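Local coordinates for protein benzoylformate decarboxylase (Mycobacterium smegmatis, PDB 4Q9D) that belongs to the thiamine pyrophosphate enzyme family, assembles as a tetramer and holds a magnesium ion in its C-terminal cofactor-binding domain, at residues B[363-367]-B[509-514]; B[441-445]-B[492-498]; B[455-461]-B[523-529]. All blocks are in the same frame, centred on the assembly; numbering follows the deposited sequence.

Contact 1 of 3, residues B[363-367]-B[509-514]; sequences VLSNV and LEAELK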
ATOM      1  N   VAL B 363     -19.127 -23.993  39.210  1.00 25.46           N
ATOM      2  CA  VAL B 363     -20.308 -23.232  39.611  1.00 25.39           C
ATOM      3  C   VAL B 363     -21.098 -22.722  38.401  1.00 29.41           C
ATOM      4  O   VAL B 363     -22.326 -22.772  38.381  1.00 28.18           O
ATOM      5  CB  VAL B 363     -19.955 -22.034  40.502  1.00 31.42           C
ATOM      6  CG1 VAL B 363     -21.203 -21.214  40.773  1.00 21.67           C
ATOM      7  CG2 VAL B 363     -19.316 -22.519  41.808  1.00 28.23           C
ATOM      8  N   LEU B 364     -20.400 -22.226  37.381  1.00 32.19           N
ATOM      9  CA  LEU B 364     -21.097 -21.737  36.175  1.00 28.87           C
ATOM     10  C   LEU B 364     -21.876 -22.860  35.499  1.00 23.72           C
ATOM     11  O   LEU B 364     -23.034 -22.681  35.082  1.00 28.88           O
ATOM     12  CB  LEU B 364     -20.096 -21.173  35.166  1.00 26.80           C
ATOM     13  CG  LEU B 364     -19.626 -19.741  35.293  1.00 35.16           C
ATOM     14  CD1 LEU B 364     -18.564 -19.557  34.214  1.00 40.96           C
ATOM     15  CD2 LEU B 364     -20.802 -18.804  35.044  1.00 39.02           C
ATOM     16  N   SER B 365     -21.243 -24.028  35.381  1.00 25.64           N
ATOM     17  CA  SER B 365     -21.927 -25.148  34.723  1.00 30.93           C
ATOM     18  C   SER B 365     -23.165 -25.594  35.502  1.00 28.94           C
ATOM     19  O   SER B 365     -24.156 -26.041  34.913  1.00 33.29           O
ATOM     20  CB  SER B 365     -20.992 -26.336  34.520  1.00 27.24           C
ATOM     21  OG  SER B 365     -20.654 -26.894  35.769  1.00 39.72           O
ATOM     22  N   ASN B 366     -23.136 -25.456  36.821  1.00 28.52           N
ATOM     23  CA  ASN B 366     -24.340 -25.802  37.599  1.00 32.53           C
ATOM     24  C   ASN B 366     -25.518 -24.880  37.339  1.00 35.68           C
ATOM     25  O   ASN B 366     -26.672 -25.305  37.448  1.00 34.99           O
ATOM     26  CB  ASN B 366     -24.044 -25.802  39.098  1.00 32.27           C
ATOM     27  CG  ASN B 366     -23.075 -26.889  39.495  1.00 35.61           C
ATOM     28  OD1 ASN B 366     -22.961 -27.914  38.822  1.00 37.09           O
ATOM     29  ND2 ASN B 366     -22.350 -26.660  40.581  1.00 33.27           N
ATOM     30  N   VAL B 367     -25.244 -23.607  37.033  1.00 35.27           N
ATOM     31  CA  VAL B 367     -26.351 -22.642  36.862  1.00 33.58           C
ATOM     32  C   VAL B 367     -26.596 -22.164  35.419  1.00 34.07           C
ATOM     33  O   VAL B 367     -27.633 -21.579  35.121  1.00 31.89           O
ATOM     34  CB  VAL B 367     -26.207 -21.413  37.797  1.00 37.55           C
ATOM     35  CG1 VAL B 367     -25.963 -21.867  39.234  1.00 43.59           C
ATOM     36  CG2 VAL B 367     -25.061 -20.559  37.357  1.00 39.35           C
ATOM     37  N   LEU B 509     -21.171 -16.771  44.621  1.00 28.44           N
ATOM     38  CA  LEU B 509     -21.117 -16.832  43.156  1.00 28.80           C
ATOM     39  C   LEU B 509     -22.388 -17.453  42.592  1.00 30.35           C
ATOM     40  O   LEU B 509     -23.026 -16.935  41.652  1.00 28.64           O
ATOM     41  CB  LEU B 509     -19.868 -17.611  42.689  1.00 20.11           C
ATOM     42  CG  LEU B 509     -19.747 -17.802  41.165  1.00 28.04           C
ATOM     43  CD1 LEU B 509     -19.784 -16.441  40.425  1.00 22.92           C
ATOM     44  CD2 LEU B 509     -18.457 -18.538  40.867  1.00 23.60           C
ATOM     45  N   GLU B 510     -22.795 -18.556  43.191  1.00 29.56           N
ATOM     46  CA  GLU B 510     -23.955 -19.268  42.681  1.00 27.25           C
ATOM     47  C   GLU B 510     -25.189 -18.422  42.847  1.00 29.76           C
ATOM     48  O   GLU B 510     -26.040 -18.339  41.940  1.00 31.25           O
ATOM     49  CB  GLU B 510     -24.125 -20.593  43.427  1.00 31.29           C
ATOM     50  CG  GLU B 510     -25.346 -21.391  43.034  1.00 41.88           C
ATOM     51  CD  GLU B 510     -25.661 -22.497  44.058  1.00 51.25           C
ATOM     52  OE1 GLU B 510     -24.868 -22.699  45.013  1.00 49.30           O
ATOM     53  OE2 GLU B 510     -26.704 -23.159  43.911  1.00 44.02           O
ATOM     54  N   ALA B 511     -25.301 -17.793  44.013  1.00 27.73           N
ATOM     55  CA  ALA B 511     -26.496 -17.015  44.301  1.00 34.36           C
ATOM     56  C   ALA B 511     -26.555 -15.767  43.419  1.00 31.70           C
ATOM     57  O   ALA B 511     -27.618 -15.396  42.919  1.00 30.66           O
ATOM     58  CB  ALA B 511     -26.546 -16.634  45.792  1.00 28.10           C
ATOM     59  N   GLU B 512     -25.419 -15.096  43.251  1.00 31.86           N
ATOM     60  CA  GLU B 512     -25.387 -13.875  42.424  1.00 26.52           C
ATOM     61  C   GLU B 512     -25.646 -14.218  40.952  1.00 27.35           C
ATOM     62  O   GLU B 512     -26.270 -13.439  40.221  1.00 30.35           O
ATOM     63  CB  GLU B 512     -24.049 -13.159  42.601  1.00 25.78           C
ATOM     64  CG  GLU B 512     -23.863 -12.578  44.002  1.00 26.63           C
ATOM     65  CD  GLU B 512     -24.818 -11.416  44.294  1.00 38.56           C
ATOM     66  OE1 GLU B 512     -25.500 -10.936  43.364  1.00 33.52           O
ATOM     67  OE2 GLU B 512     -24.862 -10.966  45.456  1.00 46.17           O
ATOM     68  N   LEU B 513     -25.175 -15.396  40.534  1.00 26.15           N
ATOM     69  CA  LEU B 513     -25.412 -15.894  39.185  1.00 25.15           C
ATOM     70  C   LEU B 513     -26.898 -16.086  38.928  1.00 36.76           C
ATOM     71  O   LEU B 513     -27.423 -15.648  37.890  1.00 29.63           O
ATOM     72  CB  LEU B 513     -24.627 -17.200  38.928  1.00 29.26           C
ATOM     73  CG  LEU B 513     -23.187 -17.027  38.407  1.00 32.47           C
ATOM     74  CD1 LEU B 513     -22.403 -18.375  38.353  1.00 25.91           C
ATOM     75  CD2 LEU B 513     -23.213 -16.329  37.024  1.00 27.40           C
ATOM     76  N   LYS B 514     -27.585 -16.718  39.884  1.00 27.44           N
ATOM     77  CA  LYS B 514     -29.025 -16.913  39.763  1.00 31.15           C
ATOM     78  C   LYS B 514     -29.760 -15.589  39.737  1.00 30.15           C
ATOM     79  O   LYS B 514     -30.698 -15.409  38.975  1.00 34.60           O
ATOM     80  CB  LYS B 514     -29.566 -17.761  40.909  1.00 32.16           C
ATOM     81  CG  LYS B 514     -29.102 -19.226  40.880  1.00 35.67           C
ATOM     82  CD  LYS B 514     -29.614 -20.003  42.127  1.00 36.18           C
ATOM     83  CE  LYS B 514     -29.144 -21.468  42.091  1.00 46.62           C
ATOM     84  NZ  LYS B 514     -29.281 -22.168  43.414  1.00 56.37           N
TER
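Two helices of the C-terminal thiamine pyrophosphate-binding fold pack side by side here, helix 357-367 against helix 506-518. They lie on one face of the central parallel sheet. The short segments run the same general way, crossing at -39° with axes 9.8 Å apart. Val363 points toward the other helix. Its CG1 meets Leu509 CG at 3.7 Å, Glu510 CA at 3.9 Å and Leu513 CD1 at 3.9 Å. Leu364 starts sideways, but its CD2 still reaches Leu513 CD1 at 3.7 Å. It also rests on the sheet the helices cover: Val429, Thr431 (strand 428-433) and Val457 (strand 454-460). Val367, at the end of its helix, closes the contact near the surface. Its CG1 lies 3.9 Å from Glu510 CG, against the aliphatic part of that side chain. Glu510 OE2 and Lys514 NZ, one turn apart, form a salt bridge of 2.8 Å. No hydrogen bond links the two segments; the contact is apolar packing centred on Leu513. Its CD1 is 3.6 Å from Val367 CG2.

Contact 2 of 3, residues B[441-445]-B[492-498]; sequences IQAIW and IAAGFGC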
ATOM      1  N   ILE B 441     -13.596  -2.117  28.208  1.00 21.90           N
ATOM      2  CA  ILE B 441     -14.485  -2.036  29.347  1.00 21.05           C
ATOM      3  C   ILE B 441     -15.680  -1.101  29.113  1.00 26.12           C
ATOM      4  O   ILE B 441     -16.791  -1.396  29.564  1.00 21.77           O
ATOM      5  CB  ILE B 441     -13.692  -1.669  30.655  1.00 22.49           C
ATOM      6  CG1 ILE B 441     -14.505  -2.007  31.922  1.00 23.94           C
ATOM      7  CG2 ILE B 441     -13.172  -0.227  30.632  1.00 21.07           C
ATOM      8  CD1 ILE B 441     -13.590  -2.023  33.205  1.00 27.46           C
ATOM      9  N   GLN B 442     -15.488  -0.020  28.359  1.00 23.31           N
ATOM     10  CA  GLN B 442     -16.589   0.936  28.122  1.00 21.30           C
ATOM     11  C   GLN B 442     -17.756   0.305  27.376  1.00 21.24           C
ATOM     12  O   GLN B 442     -18.860   0.865  27.364  1.00 21.12           O
ATOM     13  CB  GLN B 442     -16.116   2.198  27.349  1.00 22.55           C
ATOM     14  CG  GLN B 442     -14.765   2.782  27.844  1.00 21.80           C
ATOM     15  CD  GLN B 442     -13.592   2.230  27.042  1.00 23.30           C
ATOM     16  OE1 GLN B 442     -13.553   1.032  26.742  1.00 26.96           O
ATOM     17  NE2 GLN B 442     -12.660   3.114  26.637  1.00 22.49           N
ATOM     18  N   ALA B 443     -17.525  -0.829  26.710  1.00 22.93           N
ATOM     19  CA  ALA B 443     -18.638  -1.469  25.996  1.00 22.49           C
ATOM     20  C   ALA B 443     -19.774  -1.845  26.962  1.00 22.12           C
ATOM     21  O   ALA B 443     -20.900  -1.970  26.535  1.00 22.88           O
ATOM     22  CB  ALA B 443     -18.181  -2.706  25.219  1.00 19.54           C
ATOM     23  N   ILE B 444     -19.478  -2.060  28.252  1.00 20.37           N
ATOM     24  CA  ILE B 444     -20.541  -2.500  29.160  1.00 25.88           C
ATOM     25  C   ILE B 444     -21.612  -1.402  29.361  1.00 21.62           C
ATOM     26  O   ILE B 444     -22.751  -1.686  29.724  1.00 28.87           O
ATOM     27  CB  ILE B 444     -19.998  -3.016  30.512  1.00 21.67           C
ATOM     28  CG1 ILE B 444     -19.395  -1.892  31.329  1.00 16.75           C
ATOM     29  CG2 ILE B 444     -18.952  -4.117  30.292  1.00 17.57           C
ATOM     30  CD1 ILE B 444     -18.703  -2.425  32.609  1.00 23.72           C
ATOM     31  N   TRP B 445     -21.247  -0.159  29.062  1.00 20.98           N
ATOM     32  CA  TRP B 445     -22.187   0.966  29.136  1.00 18.22           C
ATOM     33  C   TRP B 445     -23.292   0.749  28.124  1.00 21.45           C
ATOM     34  O   TRP B 445     -24.460   0.992  28.410  1.00 22.63           O
ATOM     35  CB  TRP B 445     -21.465   2.299  28.858  1.00 19.65           C
ATOM     36  CG  TRP B 445     -22.362   3.492  28.872  1.00 21.13           C
ATOM     37  CD1 TRP B 445     -22.818   4.162  29.976  1.00 22.18           C
ATOM     38  CD2 TRP B 445     -22.898   4.184  27.732  1.00 23.19           C
ATOM     39  NE1 TRP B 445     -23.613   5.214  29.591  1.00 22.40           N
ATOM     40  CE2 TRP B 445     -23.681   5.258  28.226  1.00 27.12           C
ATOM     41  CE3 TRP B 445     -22.811   3.989  26.342  1.00 21.47           C
ATOM     42  CZ2 TRP B 445     -24.378   6.146  27.379  1.00 20.18           C
ATOM     43  CZ3 TRP B 445     -23.494   4.890  25.489  1.00 22.03           C
ATOM     44  CH2 TRP B 445     -24.263   5.947  26.019  1.00 24.64           C
ATOM     45  N   ILE B 492     -16.186   0.328  38.792  1.00 29.12           N
ATOM     46  CA  ILE B 492     -16.169   0.738  37.385  1.00 23.58           C
ATOM     47  C   ILE B 492     -17.458   0.286  36.720  1.00 22.17           C
ATOM     48  O   ILE B 492     -18.119   1.070  36.029  1.00 25.26           O
ATOM     49  CB  ILE B 492     -14.914   0.195  36.639  1.00 23.83           C
ATOM     50  CG1 ILE B 492     -13.641   0.670  37.328  1.00 22.51           C
ATOM     51  CG2 ILE B 492     -14.898   0.619  35.161  1.00 26.53           C
ATOM     52  CD1 ILE B 492     -12.336  -0.077  36.855  1.00 26.93           C
ATOM     53  N   ALA B 493     -17.846  -0.962  36.961  1.00 21.94           N
ATOM     54  CA  ALA B 493     -19.043  -1.533  36.319  1.00 24.13           C
ATOM     55  C   ALA B 493     -20.305  -0.764  36.710  1.00 24.07           C
ATOM     56  O   ALA B 493     -21.152  -0.453  35.881  1.00 25.58           O
ATOM     57  CB  ALA B 493     -19.192  -3.009  36.707  1.00 23.56           C
ATOM     58  N   ALA B 494     -20.405  -0.457  37.996  1.00 23.48           N
ATOM     59  CA  ALA B 494     -21.518   0.278  38.540  1.00 28.71           C
ATOM     60  C   ALA B 494     -21.481   1.669  37.933  1.00 24.95           C
ATOM     61  O   ALA B 494     -22.508   2.213  37.565  1.00 28.56           O
ATOM     62  CB  ALA B 494     -21.401   0.351  40.094  1.00 21.59           C
ATOM     63  N   GLY B 495     -20.285   2.230  37.801  1.00 24.38           N
ATOM     64  CA  GLY B 495     -20.138   3.541  37.191  1.00 24.79           C
ATOM     65  C   GLY B 495     -20.682   3.628  35.778  1.00 27.39           C
ATOM     66  O   GLY B 495     -21.221   4.664  35.393  1.00 26.59           O
ATOM     67  N   PHE B 496     -20.523   2.543  35.013  1.00 25.32           N
ATOM     68  CA  PHE B 496     -21.063   2.417  33.651  1.00 25.83           C
ATOM     69  C   PHE B 496     -22.521   1.953  33.601  1.00 24.45           C
ATOM     70  O   PHE B 496     -23.057   1.715  32.512  1.00 24.67           O
ATOM     71  CB  PHE B 496     -20.194   1.469  32.803  1.00 22.84           C
ATOM     72  CG  PHE B 496     -18.894   2.095  32.339  1.00 20.85           C
ATOM     73  CD1 PHE B 496     -18.905   3.215  31.505  1.00 22.60           C
ATOM     74  CD2 PHE B 496     -17.674   1.561  32.718  1.00 21.94           C
ATOM     75  CE1 PHE B 496     -17.711   3.796  31.065  1.00 23.75           C
ATOM     76  CE2 PHE B 496     -16.469   2.130  32.277  1.00 18.78           C
ATOM     77  CZ  PHE B 496     -16.485   3.248  31.460  1.00 22.87           C
ATOM     78  N   GLY B 497     -23.154   1.817  34.766  1.00 26.24           N
ATOM     79  CA  GLY B 497     -24.575   1.499  34.825  1.00 25.44           C
ATOM     80  C   GLY B 497     -24.952   0.028  34.960  1.00 32.93           C
ATOM     81  O   GLY B 497     -26.136  -0.315  34.920  1.00 28.26           O
ATOM     82  N   CYS B 498     -23.966  -0.851  35.114  1.00 24.72           N
ATOM     83  CA  CYS B 498     -24.276  -2.275  35.216  1.00 28.39           C
ATOM     84  C   CYS B 498     -24.540  -2.657  36.665  1.00 28.03           C
ATOM     85  O   CYS B 498     -23.925  -2.080  37.562  1.00 25.72           O
ATOM     86  CB  CYS B 498     -23.097  -3.106  34.713  1.00 24.28           C
ATOM     87  SG  CYS B 498     -22.936  -3.032  32.917  1.00 26.70           S
TER
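A Schellman motif ends helix 489-495, and the residues around it pack on segment 441-445, which runs into helix 443-449 in the C-terminal domain. Gly497 has phi +94°, and Cys498 N bonds back to Ala493 O at 2.9 Å. Phe496, chi1 m, sends its ring into the other segment. Gln442 CA sits over one face, 4.3 Å from the ring centroid, a CH-pi contact. Ile444 adopts chi1 p and chi2 t. This carries its CD1 to 3.8 Å from Ala493 CA, while its CG1 is 3.8 Å from Phe496 CB. Ile441 is extended, t and t, and its CD1 meets Ile492 CG2 at 3.5 Å. The polar ends of Gln442 and Trp445 hydrogen-bond Gln438 O and Pro485 O of the second subunit. Ala493 and Cys498 rest on Val524 of the sheet, Phe496 on Gln438 of that subunit. Cys498, chi1 m, places SG 3.8 Å from Ile444 CB. Trp445 CB lies 3.8 Å from Phe496 CD1, and Trp445 CA makes a CA-H...O contact with Phe496 O at 3.6 Å.

Contact 3 of 3, residues B[455-461]-B[523-529]; sequences VFVVLRN and TVLVVPT. With MG (magnesium ion), chain F.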
ATOM      1  N   VAL B 455     -24.355 -11.656  31.362  1.00 24.24           N
ATOM      2  CA  VAL B 455     -23.688 -11.811  32.647  1.00 25.59           C
ATOM      3  C   VAL B 455     -22.201 -11.884  32.372  1.00 25.22           C
ATOM      4  O   VAL B 455     -21.723 -12.853  31.777  1.00 24.22           O
ATOM      5  CB  VAL B 455     -24.142 -13.106  33.384  1.00 25.10           C
ATOM      6  CG1 VAL B 455     -23.448 -13.198  34.729  1.00 24.59           C
ATOM      7  CG2 VAL B 455     -25.673 -13.124  33.546  1.00 27.32           C
ATOM      8  N   PHE B 456     -21.476 -10.844  32.764  1.00 24.42           N
ATOM      9  CA  PHE B 456     -20.027 -10.800  32.574  1.00 23.12           C
ATOM     10  C   PHE B 456     -19.407 -11.388  33.845  1.00 25.23           C
ATOM     11  O   PHE B 456     -19.558 -10.820  34.933  1.00 25.79           O
ATOM     12  CB  PHE B 456     -19.538  -9.334  32.412  1.00 19.68           C
ATOM     13  CG  PHE B 456     -20.084  -8.628  31.182  1.00 21.64           C
ATOM     14  CD1 PHE B 456     -19.516  -8.836  29.924  1.00 19.49           C
ATOM     15  CD2 PHE B 456     -21.164  -7.770  31.285  1.00 20.03           C
ATOM     16  CE1 PHE B 456     -20.012  -8.177  28.777  1.00 20.38           C
ATOM     17  CE2 PHE B 456     -21.679  -7.100  30.139  1.00 23.81           C
ATOM     18  CZ  PHE B 456     -21.103  -7.323  28.888  1.00 20.79           C
ATOM     19  N   VAL B 457     -18.715 -12.507  33.716  1.00 21.59           N
ATOM     20  CA  VAL B 457     -18.047 -13.109  34.851  1.00 23.12           C
ATOM     21  C   VAL B 457     -16.566 -12.837  34.709  1.00 18.71           C
ATOM     22  O   VAL B 457     -15.894 -13.388  33.835  1.00 20.85           O
ATOM     23  CB  VAL B 457     -18.274 -14.618  34.900  1.00 23.77           C
ATOM     24  CG1 VAL B 457     -17.465 -15.240  36.066  1.00 24.56           C
ATOM     25  CG2 VAL B 457     -19.735 -14.923  35.004  1.00 16.47           C
ATOM     26  N   VAL B 458     -16.057 -11.966  35.562  1.00 21.38           N
ATOM     27  CA  VAL B 458     -14.685 -11.495  35.437  1.00 21.29           C
ATOM     28  C   VAL B 458     -13.771 -12.182  36.445  1.00 24.70           C
ATOM     29  O   VAL B 458     -13.965 -12.078  37.650  1.00 24.28           O
ATOM     30  CB  VAL B 458     -14.624  -9.951  35.623  1.00 25.61           C
ATOM     31  CG1 VAL B 458     -13.187  -9.469  35.621  1.00 18.23           C
ATOM     32  CG2 VAL B 458     -15.442  -9.244  34.521  1.00 19.19           C
ATOM     33  N   LEU B 459     -12.762 -12.872  35.939  1.00 24.41           N
ATOM     34  CA  LEU B 459     -11.836 -13.602  36.796  1.00 30.63           C
ATOM     35  C   LEU B 459     -10.663 -12.724  37.202  1.00 26.62           C
ATOM     36  O   LEU B 459      -9.723 -12.493  36.429  1.00 28.49           O
ATOM     37  CB  LEU B 459     -11.367 -14.887  36.094  1.00 26.02           C
ATOM     38  CG  LEU B 459     -12.420 -15.989  35.874  1.00 33.63           C
ATOM     39  CD1 LEU B 459     -13.402 -15.640  34.807  1.00 33.33           C
ATOM     40  CD2 LEU B 459     -11.709 -17.291  35.495  1.00 45.21           C
ATOM     41  N   ARG B 460     -10.741 -12.226  38.428  1.00 26.60           N
ATOM     42  CA  ARG B 460      -9.797 -11.257  38.941  1.00 29.38           C
ATOM     43  C   ARG B 460      -8.656 -11.953  39.720  1.00 31.04           C
ATOM     44  O   ARG B 460      -8.791 -12.258  40.904  1.00 26.51           O
ATOM     45  CB  ARG B 460     -10.546 -10.238  39.825  1.00 26.40           C
ATOM     46  CG  ARG B 460      -9.631  -9.243  40.636  1.00 23.98           C
ATOM     47  CD  ARG B 460      -9.217  -8.057  39.787  1.00 32.76           C
ATOM     48  NE  ARG B 460      -8.425  -7.076  40.529  1.00 26.90           N
ATOM     49  CZ  ARG B 460      -7.255  -6.611  40.123  1.00 33.39           C
ATOM     50  NH1 ARG B 460      -6.747  -7.035  38.961  1.00 29.37           N
ATOM     51  NH2 ARG B 460      -6.598  -5.728  40.877  1.00 23.57           N
ATOM     52  N   ASN B 461      -7.536 -12.191  39.049  1.00 26.16           N
ATOM     53  CA  ASN B 461      -6.360 -12.731  39.717  1.00 30.89           C
ATOM     54  C   ASN B 461      -5.191 -11.745  39.791  1.00 36.35           C
ATOM     55  O   ASN B 461      -4.102 -12.118  40.225  1.00 36.95           O
ATOM     56  CB  ASN B 461      -5.908 -14.058  39.069  1.00 32.19           C
ATOM     57  CG  ASN B 461      -5.579 -13.908  37.593  1.00 39.99           C
ATOM     58  OD1 ASN B 461      -5.473 -12.797  37.074  1.00 31.08           O
ATOM     59  ND2 ASN B 461      -5.402 -15.025  36.911  1.00 39.14           N
ATOM     60  N   THR B 523     -25.095  -7.833  34.266  1.00 22.80           N
ATOM     61  CA  THR B 523     -24.419  -7.817  35.557  1.00 24.99           C
ATOM     62  C   THR B 523     -22.954  -8.150  35.327  1.00 26.19           C
ATOM     63  O   THR B 523     -22.624  -9.003  34.496  1.00 25.20           O
ATOM     64  CB  THR B 523     -25.006  -8.910  36.501  1.00 25.73           C
ATOM     65  OG1 THR B 523     -26.410  -8.709  36.648  1.00 24.44           O
ATOM     66  CG2 THR B 523     -24.326  -8.888  37.868  1.00 24.13           C
ATOM     67  N   VAL B 524     -22.092  -7.464  36.062  1.00 24.32           N
ATOM     68  CA  VAL B 524     -20.677  -7.763  36.119  1.00 19.00           C
ATOM     69  C   VAL B 524     -20.357  -8.410  37.483  1.00 25.01           C
ATOM     70  O   VAL B 524     -20.462  -7.777  38.533  1.00 26.42           O
ATOM     71  CB  VAL B 524     -19.833  -6.494  35.908  1.00 24.01           C
ATOM     72  CG1 VAL B 524     -18.328  -6.806  36.031  1.00 17.00           C
ATOM     73  CG2 VAL B 524     -20.175  -5.832  34.525  1.00 22.00           C
ATOM     74  N   LEU B 525     -19.996  -9.686  37.462  1.00 25.09           N
ATOM     75  CA  LEU B 525     -19.644 -10.395  38.690  1.00 28.26           C
ATOM     76  C   LEU B 525     -18.130 -10.521  38.718  1.00 22.99           C
ATOM     77  O   LEU B 525     -17.524 -11.119  37.828  1.00 23.53           O
ATOM     78  CB  LEU B 525     -20.315 -11.776  38.748  1.00 25.77           C
ATOM     79  CG  LEU B 525     -21.849 -11.761  38.761  1.00 27.19           C
ATOM     80  CD1 LEU B 525     -22.412 -13.193  38.748  1.00 25.34           C
ATOM     81  CD2 LEU B 525     -22.416 -10.959  39.923  1.00 24.73           C
ATOM     82  N   VAL B 526     -17.519  -9.922  39.723  1.00 24.87           N
ATOM     83  CA  VAL B 526     -16.085  -9.957  39.854  1.00 22.13           C
ATOM     84  C   VAL B 526     -15.717 -11.080  40.838  1.00 31.89           C
ATOM     85  O   VAL B 526     -16.126 -11.051  41.995  1.00 32.80           O
ATOM     86  CB  VAL B 526     -15.550  -8.575  40.303  1.00 25.24           C
ATOM     87  CG1 VAL B 526     -14.032  -8.584  40.292  1.00 24.89           C
ATOM     88  CG2 VAL B 526     -16.088  -7.459  39.348  1.00 19.33           C
ATOM     89  N   VAL B 527     -14.966 -12.073  40.356  1.00 29.79           N
ATOM     90  CA  VAL B 527     -14.644 -13.253  41.132  1.00 24.63           C
ATOM     91  C   VAL B 527     -13.140 -13.322  41.413  1.00 28.74           C
ATOM     92  O   VAL B 527     -12.334 -13.562  40.515  1.00 27.83           O
ATOM     93  CB  VAL B 527     -15.087 -14.531  40.412  1.00 29.86           C
ATOM     94  CG1 VAL B 527     -14.805 -15.762  41.293  1.00 33.30           C
ATOM     95  CG2 VAL B 527     -16.587 -14.468  40.034  1.00 28.28           C
ATOM     96  N   PRO B 528     -12.742 -13.108  42.674  1.00 24.37           N
ATOM     97  CA  PRO B 528     -11.297 -13.178  42.934  1.00 23.80           C
ATOM     98  C   PRO B 528     -10.795 -14.605  42.758  1.00 31.40           C
ATOM     99  O   PRO B 528     -11.366 -15.534  43.322  1.00 27.56           O
ATOM    100  CB  PRO B 528     -11.169 -12.715  44.397  1.00 25.35           C
ATOM    101  CG  PRO B 528     -12.480 -11.996  44.700  1.00 28.85           C
ATOM    102  CD  PRO B 528     -13.524 -12.665  43.841  1.00 29.30           C
ATOM    103  N   THR B 529      -9.753 -14.796  41.967  1.00 27.50           N
ATOM    104  CA  THR B 529      -9.296 -16.151  41.684  1.00 28.18           C
ATOM    105  C   THR B 529      -7.792 -16.210  41.909  1.00 31.33           C
ATOM    106  O   THR B 529      -7.140 -15.179  42.059  1.00 34.06           O
ATOM    107  CB  THR B 529      -9.594 -16.567  40.227  1.00 34.43           C
ATOM    108  OG1 THR B 529      -8.901 -15.676  39.355  1.00 34.44           O
ATOM    109  CG2 THR B 529     -11.105 -16.495  39.923  1.00 28.70           C
TER
HETATM  110 MG    MG F 601      -5.907 -12.191  34.957  1.00 32.01          MG
HETATM  111  O   HOH W   1      -7.918 -13.523  35.055  1.00 31.72           O
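The magnesium site of this thiamine pyrophosphate enzyme lies at the C-terminal end of a parallel beta sheet, and this contact pairs two neighbouring strands of that sheet. Strands 454-460 and 523-528 run in register from Val455 beside Thr523 to Arg460 beside Pro528. Six backbone hydrogen bonds join the segments. Phe456 N donates to Thr523 O at 2.8 Å, and Leu525 N to Phe456 O at 2.8 Å. The same pattern continues through Val458 and Val527. It ends with Thr529 N donating to Arg460 O at 2.9 Å, just past the strand. Every second residue of strand 454-460 bonds across to the two residues that flank its neighbour, as in parallel pairing: Phe456, beside Val524, bonds Thr523 and Leu525. Val457 bonds instead to Ala430 and Ile432 on the adjoining strand.

Val455, Val457, Leu459, Leu525 and Val527 face helices 357-367 and 506-518. Val458, Val524 and Val526 face helix 489-495 on the other side; Val458 CG2 is 4.1 Å from Val524 CG1. Arg460 shares this face, but its guanidinium turns away to form a salt bridge with Asp434, itself a metal ligand. Thr529 OG1 touches Asn461 CB at 3.4 Å. Asn461, Asp434 and Glu463 bind the ion. A water bound to the magnesium at 2.4 Å donates to Leu459 O at 2.5 Å, and Asn461 OD1 coordinates the metal at 2.2 Å.

Contact 3 is the core of the group, and contacts 1 and 2 pack on opposite faces of its strand pair. The centre of contact 3 is about 12 Å from that of contact 1 and about 13 Å from that of contact 2. Contacts 1 and 2 do not touch; their nearest atoms are about 11 Å apart. Leu513 CD2 meets Leu525 CD1 at 3.7 Å on one face, and Ala493 CB meets Val524 CB at 3.6 Å on the other. Helix 443-449 leads into strand 454-460, and helix 506-518 into strand 523-528. Contact 3 alone supplies a magnesium ligand. The Ile441 side chain of contact 2 is about 13 Å from the ion.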